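Local coordinates for protein NADH:ubiquinone oxidoreductase, Na translocating, F subunit (Porphyromonas gingivalis, PDB 2R6H) that forms the FAD-binding and NAD-binding region of the F subunit of a sodium-translocating oxidoreductase, built as in the ferredoxin-reductase family, at residues F39-S43 and D149-Q153; I256-G262 and M283-F289. The contacts are given in a common frame with arbitrary orientation. Where two conformers were deposited one is given. Residue numbers count along the deposited sequence, not the author numbering.

Contact 1: F39-S43 and D149-Q153; sequences FKSGS and DFHIQ
This is a loop-to-loop contact between a turn of the FAD-binding domain and the segment that leads from it into the parallel sheet. Residues 39-43 lie between strands 24-30 and 44-49 of the antiparallel sheet, residues 149-153 between strands 140-147 and 158-164. Neither segment is regular structure. Lys40 to Ser43 form a type II beta turn, closed by Ser43 N to Lys40 O at 3.0 Å. Gly42 takes its third position with phi 108° and psi -5°. Its CA lies 5.5 Å from Phe150 CA, and a CA-H...O contact runs from Gly42 CA to Phe150 O at 3.5 Å. A CB here would be jammed against Ser41 O by the turn's own backbone angles, and would also clash with Phe150 O. Segment 149-153 is extended from Phe150 onward. His151, chi1 m, lays its ring against the turn. His151 NE2 hydrogen-bonds Ser43 OG at 3.1 Å, and Lys40 CB sits over one ring face, 3.9 Å from the centroid, as a CH-pi contact. The turn thus meets the linker into the NAD-binding domain, in the two-domain plan of ferredoxin-reductase-like proteins. One water accepts from Phe150 N at 3.0 Å and donates to Gly42 O at 2.6 Å. Gln174 of helix 168-181 donates to Ser41 O and weakly to Phe150 O. The Phe150 ring, chi1 t, packs on Pro170 of that helix and on Phe285 and Asp287.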
loop_
_atom_site.group_PDB
_atom_site.type_symbol
_atom_site.label_atom_id
_atom_site.label_comp_id
_atom_site.label_asym_id
_atom_site.label_seq_id
_atom_site.Cartn_x
_atom_site.Cartn_y
_atom_site.Cartn_z
ATOM N N PHE A 39 16.266 -3.090 8.182
ATOM C CA PHE A 39 14.921 -3.537 8.507
ATOM C C PHE A 39 14.577 -4.851 7.846
ATOM O O PHE A 39 15.188 -5.214 6.857
ATOM C CB PHE A 39 13.885 -2.461 8.152
ATOM C CG PHE A 39 13.752 -2.195 6.677
ATOM C CD1 PHE A 39 12.693 -2.718 5.957
ATOM C CD2 PHE A 39 14.673 -1.406 6.013
ATOM C CE1 PHE A 39 12.564 -2.462 4.602
ATOM C CE2 PHE A 39 14.542 -1.150 4.651
ATOM C CZ PHE A 39 13.490 -1.677 3.949
ATOM N N LYS A 40 13.614 -5.573 8.405
ATOM C CA LYS A 40 13.099 -6.767 7.743
ATOM C C LYS A 40 11.856 -6.386 6.918
ATOM O O LYS A 40 11.105 -5.493 7.313
ATOM C CB LYS A 40 12.806 -7.873 8.767
ATOM C CG LYS A 40 14.057 -8.400 9.485
ATOM C CD LYS A 40 13.772 -9.591 10.412
ATOM C CE LYS A 40 13.741 -10.956 9.671
ATOM N NZ LYS A 40 15.069 -11.685 9.615
ATOM N N SER A 41 11.647 -7.039 5.773
ATOM C CA SER A 41 10.613 -6.606 4.820
ATOM C C SER A 41 9.212 -6.713 5.373
ATOM O O SER A 41 8.777 -7.789 5.779
ATOM C CB SER A 41 10.684 -7.416 3.542
ATOM O OG SER A 41 12.032 -7.647 3.216
ATOM N N GLY A 42 8.492 -5.600 5.372
ATOM C CA GLY A 42 7.172 -5.598 5.955
ATOM C C GLY A 42 7.140 -4.844 7.261
ATOM O O GLY A 42 6.070 -4.676 7.845
ATOM N N SER A 43 8.300 -4.390 7.726
ATOM C CA SER A 43 8.357 -3.519 8.901
ATOM C C SER A 43 7.942 -2.111 8.505
ATOM O O SER A 43 7.897 -1.778 7.314
ATOM C CB SER A 43 9.757 -3.491 9.517
ATOM O OG SER A 43 9.910 -4.472 10.534
ATOM N N ASP A 149 6.175 -6.525 13.264
ATOM C CA ASP A 149 6.436 -7.956 13.373
ATOM C C ASP A 149 6.069 -8.683 12.084
ATOM O O ASP A 149 6.282 -9.889 11.958
ATOM C CB ASP A 149 5.665 -8.552 14.552
ATOM C CG ASP A 149 6.367 -9.750 15.162
ATOM O OD1 ASP A 149 6.795 -10.641 14.399
ATOM O OD2 ASP A 149 6.492 -9.798 16.404
ATOM N N PHE A 150 5.515 -7.942 11.129
ATOM C CA PHE A 150 4.908 -8.544 9.949
ATOM C C PHE A 150 5.970 -9.046 8.976
ATOM O O PHE A 150 6.475 -8.288 8.148
ATOM C CB PHE A 150 3.987 -7.541 9.249
ATOM C CG PHE A 150 3.329 -8.082 8.013
ATOM C CD1 PHE A 150 3.525 -7.474 6.784
ATOM C CD2 PHE A 150 2.513 -9.199 8.078
ATOM C CE1 PHE A 150 2.921 -7.968 5.645
ATOM C CE2 PHE A 150 1.907 -9.700 6.943
ATOM C CZ PHE A 150 2.111 -9.084 5.724
ATOM N N HIS A 151 6.371 -10.350 9.010
ATOM C CA HIS A 151 7.520 -10.829 8.244
ATOM C C HIS A 151 7.281 -12.193 7.588
ATOM O O HIS A 151 6.485 -12.999 8.075
ATOM C CB HIS A 151 8.772 -10.911 9.135
ATOM C CG HIS A 151 9.130 -9.624 9.825
ATOM N ND1 HIS A 151 9.423 -9.558 11.168
ATOM C CD2 HIS A 151 9.246 -8.361 9.347
ATOM C CE1 HIS A 151 9.696 -8.303 11.493
ATOM N NE2 HIS A 151 9.595 -7.561 10.409
ATOM N N ILE A 152 8.020 -12.451 6.507
ATOM C CA ILE A 152 7.968 -13.734 5.817
ATOM C C ILE A 152 8.305 -14.883 6.762
ATOM O O ILE A 152 9.200 -14.768 7.599
ATOM C CB ILE A 152 8.933 -13.768 4.617
ATOM C CG1 ILE A 152 8.779 -12.502 3.772
ATOM C CG2 ILE A 152 8.688 -15.011 3.773
ATOM C CD1 ILE A 152 9.941 -12.248 2.835
ATOM N N GLN A 153 7.583 -15.989 6.621
ATOM C CA GLN A 153 7.868 -17.191 7.391
ATOM C C GLN A 153 8.952 -18.026 6.722
ATOM O O GLN A 153 8.979 -18.160 5.498
ATOM C CB GLN A 153 6.598 -18.025 7.575
ATOM C CG GLN A 153 5.422 -17.240 8.128
ATOM C CD GLN A 153 5.685 -16.699 9.519
ATOM O OE1 GLN A 153 5.803 -17.460 10.481
ATOM N NE2 GLN A 153 5.779 -15.380 9.634
HETATM O O HOH W 1 5.395 -5.042 10.337
#

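Contact 2: I256-G262 and M283-F289; sequences IEYYMCG and MLFFDDF. With FAD (flavin-adenine dinucleotide), chain H.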
loop_
_atom_site.group_PDB
_atom_site.type_symbol
_atom_site.label_atom_id
_atom_site.label_comp_id
_atom_site.label_asym_id
_atom_site.label_seq_id
_atom_site.Cartn_x
_atom_site.Cartn_y
_atom_site.Cartn_z
ATOM N N ILE A 256 -1.198 -23.244 2.239
ATOM C CA ILE A 256 -0.695 -21.998 1.718
ATOM C C ILE A 256 -0.535 -21.018 2.863
ATOM O O ILE A 256 -1.302 -21.048 3.825
ATOM C CB ILE A 256 -1.662 -21.424 0.665
ATOM C CG1 ILE A 256 -1.852 -22.417 -0.486
ATOM C CG2 ILE A 256 -1.168 -20.076 0.147
ATOM C CD1 ILE A 256 -2.789 -21.919 -1.572
ATOM N N GLU A 257 0.485 -20.176 2.772
ATOM C CA GLU A 257 0.597 -19.040 3.663
ATOM C C GLU A 257 0.018 -17.861 2.918
ATOM O O GLU A 257 0.323 -17.642 1.750
ATOM C CB GLU A 257 2.054 -18.791 4.074
ATOM C CG GLU A 257 2.501 -19.631 5.275
ATOM C CD GLU A 257 3.979 -20.012 5.243
ATOM O OE1 GLU A 257 4.751 -19.362 4.487
ATOM O OE2 GLU A 257 4.350 -20.966 5.983
ATOM N N TYR A 258 -0.853 -17.129 3.599
ATOM C CA TYR A 258 -1.540 -15.982 3.028
ATOM C C TYR A 258 -0.980 -14.690 3.609
ATOM O O TYR A 258 -1.136 -14.412 4.801
ATOM C CB TYR A 258 -3.034 -16.084 3.328
ATOM C CG TYR A 258 -3.671 -17.251 2.637
ATOM C CD1 TYR A 258 -3.689 -18.502 3.218
ATOM C CD2 TYR A 258 -4.229 -17.111 1.382
ATOM C CE1 TYR A 258 -4.249 -19.576 2.573
ATOM C CE2 TYR A 258 -4.798 -18.178 0.733
ATOM C CZ TYR A 258 -4.802 -19.405 1.333
ATOM O OH TYR A 258 -5.368 -20.465 0.679
ATOM N N TYR A 259 -0.312 -13.897 2.787
ATOM C CA TYR A 259 0.117 -12.595 3.260
ATOM C C TYR A 259 -0.768 -11.537 2.640
ATOM O O TYR A 259 -0.747 -11.342 1.437
ATOM C CB TYR A 259 1.596 -12.359 2.937
ATOM C CG TYR A 259 2.509 -13.408 3.537
ATOM C CD1 TYR A 259 3.127 -13.207 4.766
ATOM C CD2 TYR A 259 2.732 -14.609 2.885
ATOM C CE1 TYR A 259 3.947 -14.179 5.316
ATOM C CE2 TYR A 259 3.553 -15.579 3.428
ATOM C CZ TYR A 259 4.156 -15.361 4.637
ATOM O OH TYR A 259 4.964 -16.340 5.153
HETATM N N MSE A 260 -1.578 -10.873 3.447
HETATM C CA MSE A 260 -2.400 -9.813 2.899
HETATM C C MSE A 260 -2.222 -8.501 3.634
HETATM O O MSE A 260 -1.917 -8.479 4.816
HETATM C CB MSE A 260 -3.872 -10.210 2.872
HETATM C CG MSE A 260 -4.680 -9.739 4.052
HETATM SE SE MSE A 260 -6.554 -10.274 3.861
HETATM C CE MSE A 260 -6.794 -9.806 1.994
ATOM N N CYS A 261 -2.390 -7.409 2.902
ATOM C CA CYS A 261 -2.508 -6.099 3.502
ATOM C C CYS A 261 -3.438 -5.249 2.663
ATOM O O CYS A 261 -3.269 -5.133 1.453
ATOM C CB CYS A 261 -1.158 -5.416 3.625
ATOM S SG CYS A 261 -1.256 -3.930 4.644
ATOM N N GLY A 262 -4.427 -4.658 3.317
ATOM C CA GLY A 262 -5.403 -3.829 2.643
ATOM C C GLY A 262 -6.474 -3.433 3.635
ATOM O O GLY A 262 -6.367 -3.747 4.825
HETATM N N MSE A 283 -2.788 -19.597 9.120
HETATM C CA MSE A 283 -2.159 -19.688 7.817
HETATM C C MSE A 283 -2.324 -18.355 7.107
HETATM O O MSE A 283 -1.921 -18.175 5.962
HETATM C CB MSE A 283 -2.796 -20.817 7.015
HETATM C CG MSE A 283 -2.394 -22.200 7.482
HETATM SE SE MSE A 283 -0.445 -22.446 7.454
HETATM C CE MSE A 283 -0.332 -24.421 7.276
ATOM N N LEU A 284 -2.927 -17.422 7.826
ATOM C CA LEU A 284 -3.204 -16.094 7.326
ATOM C C LEU A 284 -2.353 -15.089 8.092
ATOM O O LEU A 284 -2.372 -15.061 9.322
ATOM C CB LEU A 284 -4.685 -15.786 7.528
ATOM C CG LEU A 284 -5.132 -14.328 7.418
ATOM C CD1 LEU A 284 -5.059 -13.827 5.968
ATOM C CD2 LEU A 284 -6.531 -14.140 7.994
ATOM N N PHE A 285 -1.593 -14.272 7.371
ATOM C CA PHE A 285 -0.771 -13.240 7.997
ATOM C C PHE A 285 -1.213 -11.853 7.557
ATOM O O PHE A 285 -0.916 -11.428 6.443
ATOM C CB PHE A 285 0.697 -13.468 7.662
ATOM C CG PHE A 285 1.186 -14.813 8.064
ATOM C CD1 PHE A 285 1.742 -15.014 9.317
ATOM C CD2 PHE A 285 1.070 -15.895 7.206
ATOM C CE1 PHE A 285 2.193 -16.258 9.704
ATOM C CE2 PHE A 285 1.514 -17.156 7.591
ATOM C CZ PHE A 285 2.077 -17.333 8.843
ATOM N N PHE A 286 -1.908 -11.146 8.444
ATOM C CA PHE A 286 -2.515 -9.862 8.108
ATOM C C PHE A 286 -1.829 -8.663 8.773
ATOM O O PHE A 286 -1.690 -8.619 9.997
ATOM C CB PHE A 286 -3.994 -9.896 8.484
ATOM C CG PHE A 286 -4.720 -8.620 8.221
ATOM C CD1 PHE A 286 -5.602 -8.107 9.160
ATOM C CD2 PHE A 286 -4.537 -7.931 7.033
ATOM C CE1 PHE A 286 -6.302 -6.920 8.916
ATOM C CE2 PHE A 286 -5.226 -6.739 6.781
ATOM C CZ PHE A 286 -6.114 -6.235 7.727
ATOM N N ASP A 287 -1.391 -7.705 7.953
ATOM C CA ASP A 287 -0.893 -6.417 8.434
ATOM C C ASP A 287 -2.035 -5.406 8.432
ATOM O O ASP A 287 -2.532 -4.988 7.377
ATOM C CB ASP A 287 0.291 -5.907 7.593
ATOM C CG ASP A 287 1.177 -4.914 8.359
ATOM O OD1 ASP A 287 0.934 -4.729 9.571
ATOM O OD2 ASP A 287 2.119 -4.334 7.762
ATOM N N ASP A 288 -2.436 -5.027 9.640
ATOM C CA ASP A 288 -3.585 -4.172 9.868
ATOM C C ASP A 288 -3.189 -2.699 9.904
ATOM O O ASP A 288 -2.453 -2.267 10.793
ATOM C CB ASP A 288 -4.242 -4.563 11.188
ATOM C CG ASP A 288 -5.655 -4.058 11.302
ATOM O OD1 ASP A 288 -6.039 -3.171 10.506
ATOM O OD2 ASP A 288 -6.385 -4.555 12.183
ATOM N N PHE A 289 -3.677 -1.930 8.936
ATOM C CA PHE A 289 -3.386 -0.500 8.898
ATOM C C PHE A 289 -4.239 0.261 9.924
ATOM O O PHE A 289 -4.145 1.485 10.039
ATOM C CB PHE A 289 -3.555 0.067 7.478
ATOM C CG PHE A 289 -2.341 -0.123 6.595
ATOM C CD1 PHE A 289 -2.191 0.608 5.420
ATOM C CD2 PHE A 289 -1.337 -1.018 6.947
ATOM C CE1 PHE A 289 -1.076 0.436 4.604
ATOM C CE2 PHE A 289 -0.216 -1.190 6.134
ATOM C CZ PHE A 289 -0.091 -0.463 4.964
HETATM P PA FAD H . -6.210 10.551 10.841
HETATM O O1A FAD H . -5.651 9.463 11.750
HETATM O O2A FAD H . -6.191 11.956 11.454
HETATM O O5B FAD H . -7.722 10.185 10.373
HETATM C C5B FAD H . -7.971 9.043 9.566
HETATM C C4B FAD H . -9.329 9.161 8.885
HETATM O O4B FAD H . -10.348 9.264 9.861
HETATM C C3B FAD H . -9.423 10.398 8.004
HETATM O O3B FAD H . -9.927 10.014 6.748
HETATM C C2B FAD H . -10.418 11.311 8.687
HETATM O O2B FAD H . -11.231 11.952 7.730
HETATM C C1B FAD H . -11.224 10.336 9.540
HETATM N N9A FAD H . -11.839 10.943 10.754
HETATM C C8A FAD H . -11.242 11.734 11.714
HETATM N N7A FAD H . -12.172 12.060 12.649
HETATM C C5A FAD H . -13.359 11.488 12.306
HETATM C C6A FAD H . -14.633 11.490 12.894
HETATM N N6A FAD H . -14.880 12.224 13.979
HETATM N N1A FAD H . -15.672 10.792 12.292
HETATM C C2A FAD H . -15.457 10.094 11.113
HETATM N N3A FAD H . -14.197 10.094 10.533
HETATM C C4A FAD H . -13.164 10.780 11.116
HETATM N N1 FAD H . -1.011 3.980 5.710
HETATM C C2 FAD H . -0.494 4.174 4.456
HETATM O O2 FAD H . -1.063 4.964 3.714
HETATM N N3 FAD H . 0.641 3.485 4.056
HETATM C C4 FAD H . 1.279 2.592 4.913
HETATM O O4 FAD H . 2.300 1.951 4.608
HETATM C C4X FAD H . 0.748 2.408 6.177
HETATM N N5 FAD H . 1.373 1.527 7.032
HETATM C C5X FAD H . 0.835 1.334 8.290
HETATM C C6 FAD H . 1.464 0.433 9.143
HETATM C C7 FAD H . 0.965 0.212 10.421
HETATM C C7M FAD H . 1.680 -0.766 11.314
HETATM C C8 FAD H . -0.177 0.902 10.835
HETATM C C8M FAD H . -0.739 0.678 12.201
HETATM C C9 FAD H . -0.802 1.797 9.975
HETATM C C9A FAD H . -0.305 2.023 8.699
HETATM N N10 FAD H . -0.925 2.911 7.834
HETATM C C10 FAD H . -0.399 3.098 6.576
HETATM C "C1'" FAD H . -2.025 3.832 8.270
HETATM C "C2'" FAD H . -1.402 5.157 8.677
HETATM O "O2'" FAD H . -0.541 4.938 9.767
HETATM C "C3'" FAD H . -2.447 6.194 9.075
HETATM O "O3'" FAD H . -3.451 5.622 9.882
HETATM C "C4'" FAD H . -3.035 6.827 7.829
HETATM O "O4'" FAD H . -2.012 7.595 7.254
HETATM C "C5'" FAD H . -4.189 7.753 8.170
HETATM O "O5'" FAD H . -3.817 8.528 9.285
HETATM P P FAD H . -3.934 10.131 9.220
HETATM O O1P FAD H . -3.152 10.760 10.349
HETATM O O2P FAD H . -3.496 10.626 7.866
HETATM O O3P FAD H . -5.492 10.420 9.399
#
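Strands 256-261 and 284-287 run side by side and parallel, with axes 4.7 Å apart at 12°. Backbone hydrogen bonds zip them together, from Tyr258 N to Met283 O at 2.8 Å through to Asp287 N to Met260 O at 3.3 Å. Side chains alternate between the two faces of the sheet. On one face, the Tyr259 and Phe285 rings lie nearly parallel, planes at 14°, but slid apart with centroids 5.0 Å apart. Phe285 CB fits beside Tyr259 CD1 at 3.8 Å. Glu257 CG meets the edge of the Phe285 ring, 3.5 Å from Phe285 CE2. Tyr259 OH hydrogen-bonds Glu257 OE1 at 3.1 Å and also Gln153; Glu257 also makes a salt bridge to Arg186 and a hydrogen bond to Thr155. These strands belong to a beta-alpha-beta crossover of the Rossmann-like NAD-binding domain, with helix 264-277 between them and strand 284-287 at the sheet edge. The helix packs on the other face. There Leu284 CD1 fills the hollow between Tyr258 CB at 4.0 Å and Met260 SE at 4.4 Å. Phe286 CD2 closes on Met260 CG at 3.5 Å, and Met260 SE lies 5.1 Å from the Phe286 centroid, an oblique Met-aromatic contact. Beyond the strand the chain runs on extended. The Phe289 side chain points toward the other segment, its ring centroid 3.8 Å from Cys261 SG. Asp288 and Phe289 line the FAD pocket: the flavin lies over one face of the Phe289 ring, with Phe289 CE1 3.1 Å from FAD C4X.

From the N terminus, the chain lays down two strands of the antiparallel sheet, then 39-43. The loop that contact 1 closes, with 105 residues between its segments, holds the other four strands of that sheet. Contact 2 opens only afterwards and closes a short helical crossover of 20 residues near the C terminus. The contacts are therefore in series, neither nested nor crossed. They still touch in space, with centres 12 Å apart. Gln153 N probably hydrogen-bonds Tyr259 OH at 3.0 Å, and Phe150 packs on the edge strand 284-287, with Phe150 CE2 3.3 Å from Phe285 O. Segment 149-153 thus bridges the turn at 39-43 and the edge of the NAD-binding domain.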